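Side-chain contacts in mandelate racemase / muconate lactonizing enzyme family protein (Agrobacterium tumefaciens, PDB 4DXK), which probably acts as a lyase or racemase of the enolase superfamily, on a substrate that is not established: residues A[303-308]-A[334-339]; A[290-295]-A[326-331]. All coordinates share one frame; numbering follows the deposited sequence.

Both contacts lie in the C-terminal barrel domain of this enolase-superfamily protein, their centres about 12 Å apart. They share helix 323-335: contact 2 uses its middle, residues 326-331, and contact 1 its end and the turn after it, 334-339. The partners follow each other too, first the loop 290-295 that follows strand 287-290, then helix 297-310 with residues 303-308. Along the chain the order is 290-295, 303-308, 326-331, 334-339, so the two contacts interleave. They also touch, Ile304 CG2 lying 3.7 Å from Leu290 CD2. Together they tie two successive beta-alpha units of the parallel barrel to each other.

Contact 1 (A[303-308]-A[334-339]); sequences KIASMA and LNAPNA
Asn338 meets Ala305 where the turn after helix 323-335 comes up against helix 297-310. Asn338 and Ala305 have the largest buried areas of the contact. The side-chain amide of Asn338 makes the polar part of the contact. ND2 of Asn338 gives a hydrogen bond to the backbone O of Ala305, at 3.0 Å. The bond is bent, with an N-H...O angle of 135°. The donor also stands 24° from the carbonyl plane, so the amide comes to the oxygen at a slant.

The first torsion explains the reach. CG of Asn338 sits between its own backbone N and carbonyl carbon (chi1 65°), which turns the amide to the helix. The same amide also lies against methyl groups. ND2 of Asn338 is 3.8 Å from CB of Ala308, one helical turn along from Ala305. OD1 of Asn338 is 4.1 Å from CB of Ala305. The amide thus spans two alanines on one side of the helix.

Ala305 has a second neighbour in Ala336. Their CB atoms are 4.2 Å apart, both pointing into the contact. Ala336 is the first residue after helix 323-335 to leave helical geometry, and it opens a type I beta turn that closes at Ala339. The backbone bond from Ala339 N to Ala336 O, 3.0 Å, spans that turn. Arg112 adds bonds to the oxygens of Ala336 and Pro337.

ND2 of Asn338 has a second acceptor, the backbone O of Leu313. One buried side chain therefore joins helix 297-310 to the loop that follows it. The backbone of Asn338 is bonded to Val315 at the start of strand 315-317. Two backbone oxygens share the amide nitrogen, which should limit its rotation, while the small alanines let the turn sit close to the helix.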
ATOM      1  N   LYS A 303     -11.546  -8.440 -25.926  1.00  7.44           N
ATOM      2  CA  LYS A 303     -11.462  -8.752 -24.507  1.00  7.70           C
ATOM      3  C   LYS A 303     -10.836  -7.580 -23.748  1.00  8.34           C
ATOM      4  O   LYS A 303     -11.232  -7.279 -22.621  1.00  8.93           O
ATOM      5  CB  LYS A 303     -10.679 -10.054 -24.313  1.00  9.07           C
ATOM      6  CG  LYS A 303     -11.369 -11.232 -25.000  1.00  8.94           C
ATOM      7  CD  LYS A 303     -10.508 -12.476 -25.109  1.00  9.45           C
ATOM      8  CE  LYS A 303     -11.188 -13.481 -26.044  1.00 10.67           C
ATOM      9  NZ  LYS A 303     -10.362 -14.712 -26.191  1.00 13.37           N
ATOM     10  N   ILE A 304      -9.858  -6.920 -24.357  1.00  7.33           N
ATOM     11  CA  ILE A 304      -9.305  -5.696 -23.778  1.00  8.58           C
ATOM     12  C   ILE A 304     -10.395  -4.640 -23.619  1.00  7.53           C
ATOM     13  O   ILE A 304     -10.494  -3.972 -22.583  1.00  8.02           O
ATOM     14  CB  ILE A 304      -8.143  -5.157 -24.639  1.00  7.41           C
ATOM     15  CG1 ILE A 304      -6.935  -6.099 -24.548  1.00  8.19           C
ATOM     16  CG2 ILE A 304      -7.754  -3.747 -24.210  1.00  9.46           C
ATOM     17  CD1 ILE A 304      -5.970  -5.988 -25.715  1.00  9.21           C
ATOM     18  N   ALA A 305     -11.235  -4.506 -24.635  1.00  7.56           N
ATOM     19  CA  ALA A 305     -12.302  -3.514 -24.577  1.00  8.34           C
ATOM     20  C   ALA A 305     -13.287  -3.762 -23.436  1.00  8.00           C
ATOM     21  O   ALA A 305     -13.655  -2.834 -22.710  1.00  8.03           O
ATOM     22  CB  ALA A 305     -13.037  -3.442 -25.906  1.00  9.21           C
ATOM     23  N   SER A 306     -13.727  -5.004 -23.269  0.58  9.23           N
ATOM     24  CA  SER A 306     -14.720  -5.283 -22.233  0.58  7.40           C
ATOM     25  C   SER A 306     -14.129  -5.147 -20.833  0.58  9.68           C
ATOM     26  O   SER A 306     -14.840  -4.799 -19.889  0.58  9.70           O
ATOM     27  CB  SER A 306     -15.372  -6.661 -22.424  0.58  9.54           C
ATOM     28  OG  SER A 306     -14.426  -7.716 -22.361  0.58  7.88           O
ATOM     29  N   MET A 307     -12.831  -5.414 -20.709  0.58  9.65           N
ATOM     30  CA  MET A 307     -12.114  -5.223 -19.452  0.58  7.39           C
ATOM     31  C   MET A 307     -11.910  -3.727 -19.158  0.58  9.25           C
ATOM     32  O   MET A 307     -12.043  -3.298 -18.008  0.58 11.99           O
ATOM     33  CB  MET A 307     -10.785  -5.987 -19.484  0.58  6.83           C
ATOM     34  CG  MET A 307      -9.944  -5.858 -18.214  0.58  7.13           C
ATOM     35  SD  MET A 307      -8.388  -6.778 -18.259  0.58 10.92           S
ATOM     36  CE  MET A 307      -8.629  -7.717 -19.778  0.58  6.75           C
ATOM     37  N   ALA A 308     -11.610  -2.922 -20.173  1.00  8.23           N
ATOM     38  CA  ALA A 308     -11.533  -1.475 -19.975  1.00  9.01           C
ATOM     39  C   ALA A 308     -12.867  -0.920 -19.462  1.00  7.57           C
ATOM     40  O   ALA A 308     -12.906  -0.048 -18.587  1.00  7.70           O
ATOM     41  CB  ALA A 308     -11.111  -0.787 -21.255  1.00 10.17           C
ATOM     42  N   LEU A 334     -18.042  -0.310 -33.596  1.00  7.91           N
ATOM     43  CA  LEU A 334     -19.500  -0.302 -33.652  1.00  8.54           C
ATOM     44  C   LEU A 334     -20.093  -1.261 -32.629  1.00  7.65           C
ATOM     45  O   LEU A 334     -21.219  -1.078 -32.174  1.00  9.03           O
ATOM     46  CB  LEU A 334     -20.010  -0.640 -35.057  1.00  8.92           C
ATOM     47  CG  LEU A 334     -19.584   0.345 -36.148  1.00  9.30           C
ATOM     48  CD1 LEU A 334     -20.301   0.002 -37.440  1.00 11.34           C
ATOM     49  CD2 LEU A 334     -19.837   1.792 -35.786  1.00 10.93           C
ATOM     50  N   ASN A 335     -19.343  -2.293 -32.261  1.00  8.20           N
ATOM     51  CA  ASN A 335     -19.815  -3.236 -31.261  1.00  8.47           C
ATOM     52  C   ASN A 335     -19.553  -2.809 -29.814  1.00  7.45           C
ATOM     53  O   ASN A 335     -20.444  -2.852 -28.975  1.00  7.87           O
ATOM     54  CB  ASN A 335     -19.207  -4.623 -31.467  1.00  9.35           C
ATOM     55  CG  ASN A 335     -19.395  -5.493 -30.261  1.00  9.70           C
ATOM     56  OD1 ASN A 335     -18.459  -5.676 -29.462  1.00 10.89           O
ATOM     57  ND2 ASN A 335     -20.610  -5.969 -30.063  1.00  9.96           N
ATOM     58  N   ALA A 336     -18.316  -2.437 -29.504  1.00  8.28           N
ATOM     59  CA  ALA A 336     -17.931  -2.251 -28.108  1.00  7.98           C
ATOM     60  C   ALA A 336     -18.681  -1.075 -27.507  1.00  7.87           C
ATOM     61  O   ALA A 336     -18.547   0.038 -27.987  1.00  8.56           O
ATOM     62  CB  ALA A 336     -16.440  -2.035 -27.997  1.00  9.92           C
ATOM     63  N   PRO A 337     -19.469  -1.303 -26.443  1.00  8.44           N
ATOM     64  CA  PRO A 337     -20.227  -0.172 -25.901  1.00  9.59           C
ATOM     65  C   PRO A 337     -19.352   0.994 -25.456  1.00  8.76           C
ATOM     66  O   PRO A 337     -19.781   2.145 -25.533  1.00  9.57           O
ATOM     67  CB  PRO A 337     -20.987  -0.793 -24.721  1.00 11.46           C
ATOM     68  CG  PRO A 337     -21.216  -2.206 -25.176  1.00 11.60           C
ATOM     69  CD  PRO A 337     -19.916  -2.585 -25.865  1.00  9.56           C
ATOM     70  N   ASN A 338     -18.119   0.716 -25.046  1.00  8.74           N
ATOM     71  CA  ASN A 338     -17.213   1.764 -24.582  1.00  8.45           C
ATOM     72  C   ASN A 338     -16.264   2.288 -25.656  1.00  7.70           C
ATOM     73  O   ASN A 338     -15.303   2.971 -25.326  1.00  8.95           O
ATOM     74  CB  ASN A 338     -16.408   1.302 -23.358  1.00  8.69           C
ATOM     75  CG  ASN A 338     -15.477   0.159 -23.673  1.00  8.91           C
ATOM     76  OD1 ASN A 338     -15.779  -0.667 -24.539  1.00  9.46           O
ATOM     77  ND2 ASN A 338     -14.347   0.091 -22.974  1.00  8.73           N
ATOM     78  N   ALA A 339     -16.518   2.003 -26.934  1.00  8.16           N
ATOM     79  CA  ALA A 339     -15.708   2.636 -27.984  1.00  8.40           C
ATOM     80  C   ALA A 339     -16.034   4.131 -28.050  1.00  7.98           C
ATOM     81  O   ALA A 339     -17.198   4.521 -28.159  1.00 10.07           O
ATOM     82  CB  ALA A 339     -15.936   1.980 -29.332  1.00  9.56           C
TER

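Contact 2 (A[290-295]-A[326-331]); sequences LDISWC and LCASTH
Ile292 packs on Ala328 and Ser329 of helix 323-335. The apolar part is tight. CD1 of Ile292 is 3.4 Å from CB of Ala328, closer than usual for two carbons. The same CD1 lies 3.6 Å from OG of Ser329. With chi1 at 60°, the CG1 branch of Ile292 is flanked by both backbone arms, N and C, and an extended chi2 carries CD1 on to the helix.

The polar link between the segments is a water. It accepts from Ile292 N at 2.9 Å and donates to Ser329 OG at 2.8 Å. The hydroxyl of Ser329 is also bonded to the backbone O of Val325 in its own helix.

Other polar bonds shape the loop. OD1 of Asp291 accepts from Ser293 N at 2.8 Å, an Asx turn, and from Ser293 OG at 2.7 Å. OD2 of Asp291 lies over the centre of the Trp294 ring, 3.5 Å above its plane, and is hydrogen-bonded to His318 ND1. The two oxygens of this carboxylate thus serve different partners, which probably steadies the loop that presents Ile292.

The contact is buried, with the side chain of Ser329 about 12 Å from a bound sodium ion. The loop runs from strand 287-290 to helix 297-310. Ile292 is flanked by Ala301 of that helix, by Val325 and Leu332 of helix 323-335, and by Ile89 of helix 79-99, which also touches Ala328.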
ATOM      1  N   LEU A 290      -5.453   0.679 -28.522  1.00  7.41           N
ATOM      2  CA  LEU A 290      -4.885  -0.576 -28.985  1.00  7.67           C
ATOM      3  C   LEU A 290      -4.857  -0.527 -30.502  1.00  8.52           C
ATOM      4  O   LEU A 290      -5.569   0.277 -31.109  1.00  8.47           O
ATOM      5  CB  LEU A 290      -5.706  -1.764 -28.480  1.00  9.11           C
ATOM      6  CG  LEU A 290      -7.199  -1.824 -28.808  1.00  7.87           C
ATOM      7  CD1 LEU A 290      -7.461  -2.336 -30.215  1.00 10.30           C
ATOM      8  CD2 LEU A 290      -7.922  -2.705 -27.804  1.00 11.23           C
ATOM      9  N   ASP A 291      -4.035  -1.375 -31.108  1.00  7.51           N
ATOM     10  CA  ASP A 291      -4.076  -1.601 -32.539  1.00  7.68           C
ATOM     11  C   ASP A 291      -4.326  -3.085 -32.720  1.00  7.34           C
ATOM     12  O   ASP A 291      -3.535  -3.912 -32.254  1.00  7.64           O
ATOM     13  CB  ASP A 291      -2.750  -1.165 -33.177  1.00  7.81           C
ATOM     14  CG  ASP A 291      -2.727  -1.355 -34.680  1.00  7.79           C
ATOM     15  OD1 ASP A 291      -2.982  -2.496 -35.123  1.00  8.95           O
ATOM     16  OD2 ASP A 291      -2.470  -0.375 -35.419  1.00  8.79           O
ATOM     17  N   ILE A 292      -5.436  -3.427 -33.373  1.00  7.03           N
ATOM     18  CA  ILE A 292      -5.839  -4.818 -33.481  1.00  8.36           C
ATOM     19  C   ILE A 292      -4.801  -5.685 -34.182  1.00  7.31           C
ATOM     20  O   ILE A 292      -4.738  -6.887 -33.937  1.00  8.03           O
ATOM     21  CB  ILE A 292      -7.197  -4.962 -34.196  1.00  8.03           C
ATOM     22  CG1 ILE A 292      -7.132  -4.402 -35.609  1.00  9.76           C
ATOM     23  CG2 ILE A 292      -8.310  -4.291 -33.396  1.00  8.63           C
ATOM     24  CD1 ILE A 292      -8.396  -4.667 -36.383  1.00 12.55           C
ATOM     25  N   SER A 293      -3.998  -5.079 -35.050  1.00  7.55           N
ATOM     26  CA  SER A 293      -2.966  -5.811 -35.789  1.00  7.75           C
ATOM     27  C   SER A 293      -1.633  -5.903 -35.054  1.00  7.06           C
ATOM     28  O   SER A 293      -0.693  -6.532 -35.558  1.00  7.65           O
ATOM     29  CB  SER A 293      -2.751  -5.215 -37.187  1.00  9.09           C
ATOM     30  OG  SER A 293      -2.018  -4.005 -37.157  1.00  8.81           O
ATOM     31  N   TRP A 294      -1.551  -5.263 -33.881  1.00  7.29           N
ATOM     32  CA  TRP A 294      -0.337  -5.234 -33.068  1.00  7.33           C
ATOM     33  C   TRP A 294      -0.552  -5.856 -31.687  1.00  7.42           C
ATOM     34  O   TRP A 294       0.420  -6.032 -30.958  1.00  8.23           O
ATOM     35  CB  TRP A 294       0.162  -3.792 -32.874  1.00  7.73           C
ATOM     36  CG  TRP A 294       0.580  -3.089 -34.134  1.00  7.00           C
ATOM     37  CD1 TRP A 294       0.828  -3.661 -35.350  1.00  7.93           C
ATOM     38  CD2 TRP A 294       0.761  -1.672 -34.311  1.00  7.21           C
ATOM     39  NE1 TRP A 294       1.168  -2.692 -36.263  1.00  8.97           N
ATOM     40  CE2 TRP A 294       1.141  -1.465 -35.652  1.00  8.11           C
ATOM     41  CE3 TRP A 294       0.678  -0.564 -33.457  1.00  7.90           C
ATOM     42  CZ2 TRP A 294       1.416  -0.196 -36.166  1.00  9.15           C
ATOM     43  CZ3 TRP A 294       0.942   0.696 -33.971  1.00  8.92           C
ATOM     44  CH2 TRP A 294       1.315   0.869 -35.308  1.00  9.66           C
ATOM     45  N   CYS A 295      -1.802  -6.165 -31.314  1.00  7.08           N
ATOM     46  CA  CYS A 295      -2.115  -6.504 -29.920  1.00  7.41           C
ATOM     47  C   CYS A 295      -2.593  -7.924 -29.708  1.00  8.12           C
ATOM     48  O   CYS A 295      -2.888  -8.293 -28.570  1.00  8.29           O
ATOM     49  CB  CYS A 295      -3.172  -5.543 -29.353  1.00  8.63           C
ATOM     50  SG  CYS A 295      -4.850  -5.845 -29.946  1.00  9.01           S
ATOM     51  N   LEU A 326      -8.255  -0.452 -40.612  1.00  8.88           N
ATOM     52  CA  LEU A 326      -9.288   0.557 -40.418  1.00  9.09           C
ATOM     53  C   LEU A 326     -10.677  -0.085 -40.385  1.00  8.92           C
ATOM     54  O   LEU A 326     -11.498   0.210 -39.508  1.00  9.25           O
ATOM     55  CB  LEU A 326      -9.210   1.636 -41.498  1.00  9.85           C
ATOM     56  CG  LEU A 326     -10.355   2.655 -41.472  1.00 10.70           C
ATOM     57  CD1 LEU A 326     -10.368   3.471 -40.179  1.00 11.96           C
ATOM     58  CD2 LEU A 326     -10.290   3.583 -42.676  1.00 13.41           C
ATOM     59  N   CYS A 327     -10.937  -0.985 -41.326  1.00  9.00           N
ATOM     60  CA  CYS A 327     -12.244  -1.604 -41.410  1.00  9.39           C
ATOM     61  C   CYS A 327     -12.555  -2.493 -40.200  1.00  8.65           C
ATOM     62  O   CYS A 327     -13.608  -2.363 -39.570  1.00  8.51           O
ATOM     63  CB  CYS A 327     -12.362  -2.396 -42.709  1.00  8.75           C
ATOM     64  SG  CYS A 327     -13.951  -3.179 -42.878  1.00 11.60           S
ATOM     65  N   ALA A 328     -11.657  -3.415 -39.879  1.00  8.59           N
ATOM     66  CA  ALA A 328     -11.879  -4.304 -38.743  1.00  8.94           C
ATOM     67  C   ALA A 328     -11.982  -3.518 -37.428  1.00  8.42           C
ATOM     68  O   ALA A 328     -12.754  -3.875 -36.529  1.00  9.00           O
ATOM     69  CB  ALA A 328     -10.794  -5.358 -38.683  1.00 10.59           C
ATOM     70  N   SER A 329     -11.215  -2.435 -37.319  1.00  8.03           N
ATOM     71  CA  SER A 329     -11.308  -1.591 -36.132  1.00  9.36           C
ATOM     72  C   SER A 329     -12.673  -0.926 -36.045  1.00  8.04           C
ATOM     73  O   SER A 329     -13.223  -0.744 -34.950  1.00  8.45           O
ATOM     74  CB  SER A 329     -10.221  -0.524 -36.135  1.00  9.74           C
ATOM     75  OG  SER A 329      -8.935  -1.123 -36.079  1.00  9.75           O
ATOM     76  N   THR A 330     -13.208  -0.521 -37.194  1.00  8.53           N
ATOM     77  CA  THR A 330     -14.533   0.076 -37.218  1.00  8.44           C
ATOM     78  C   THR A 330     -15.595  -0.932 -36.772  1.00  7.93           C
ATOM     79  O   THR A 330     -16.491  -0.579 -36.010  1.00  7.95           O
ATOM     80  CB  THR A 330     -14.844   0.702 -38.588  1.00  9.29           C
ATOM     81  OG1 THR A 330     -13.833   1.671 -38.903  1.00  9.76           O
ATOM     82  CG2 THR A 330     -16.186   1.407 -38.565  1.00 10.00           C
ATOM     83  N   HIS A 331     -15.482  -2.192 -37.202  1.00  7.83           N
ATOM     84  CA  HIS A 331     -16.391  -3.231 -36.690  1.00  8.47           C
ATOM     85  C   HIS A 331     -16.326  -3.308 -35.161  1.00  7.59           C
ATOM     86  O   HIS A 331     -17.349  -3.351 -34.477  1.00  8.02           O
ATOM     87  CB  HIS A 331     -16.067  -4.616 -37.267  1.00  8.48           C
ATOM     88  CG  HIS A 331     -16.522  -4.814 -38.677  1.00  8.07           C
ATOM     89  ND1 HIS A 331     -17.791  -5.250 -38.998  1.00  9.09           N
ATOM     90  CD2 HIS A 331     -15.873  -4.639 -39.852  1.00  7.89           C
ATOM     91  CE1 HIS A 331     -17.903  -5.331 -40.312  1.00  8.93           C
ATOM     92  NE2 HIS A 331     -16.752  -4.968 -40.854  1.00  8.59           N
TER
HETATM   93  O   HOH W   1      -6.878  -1.081 -34.245  1.00  9.17           O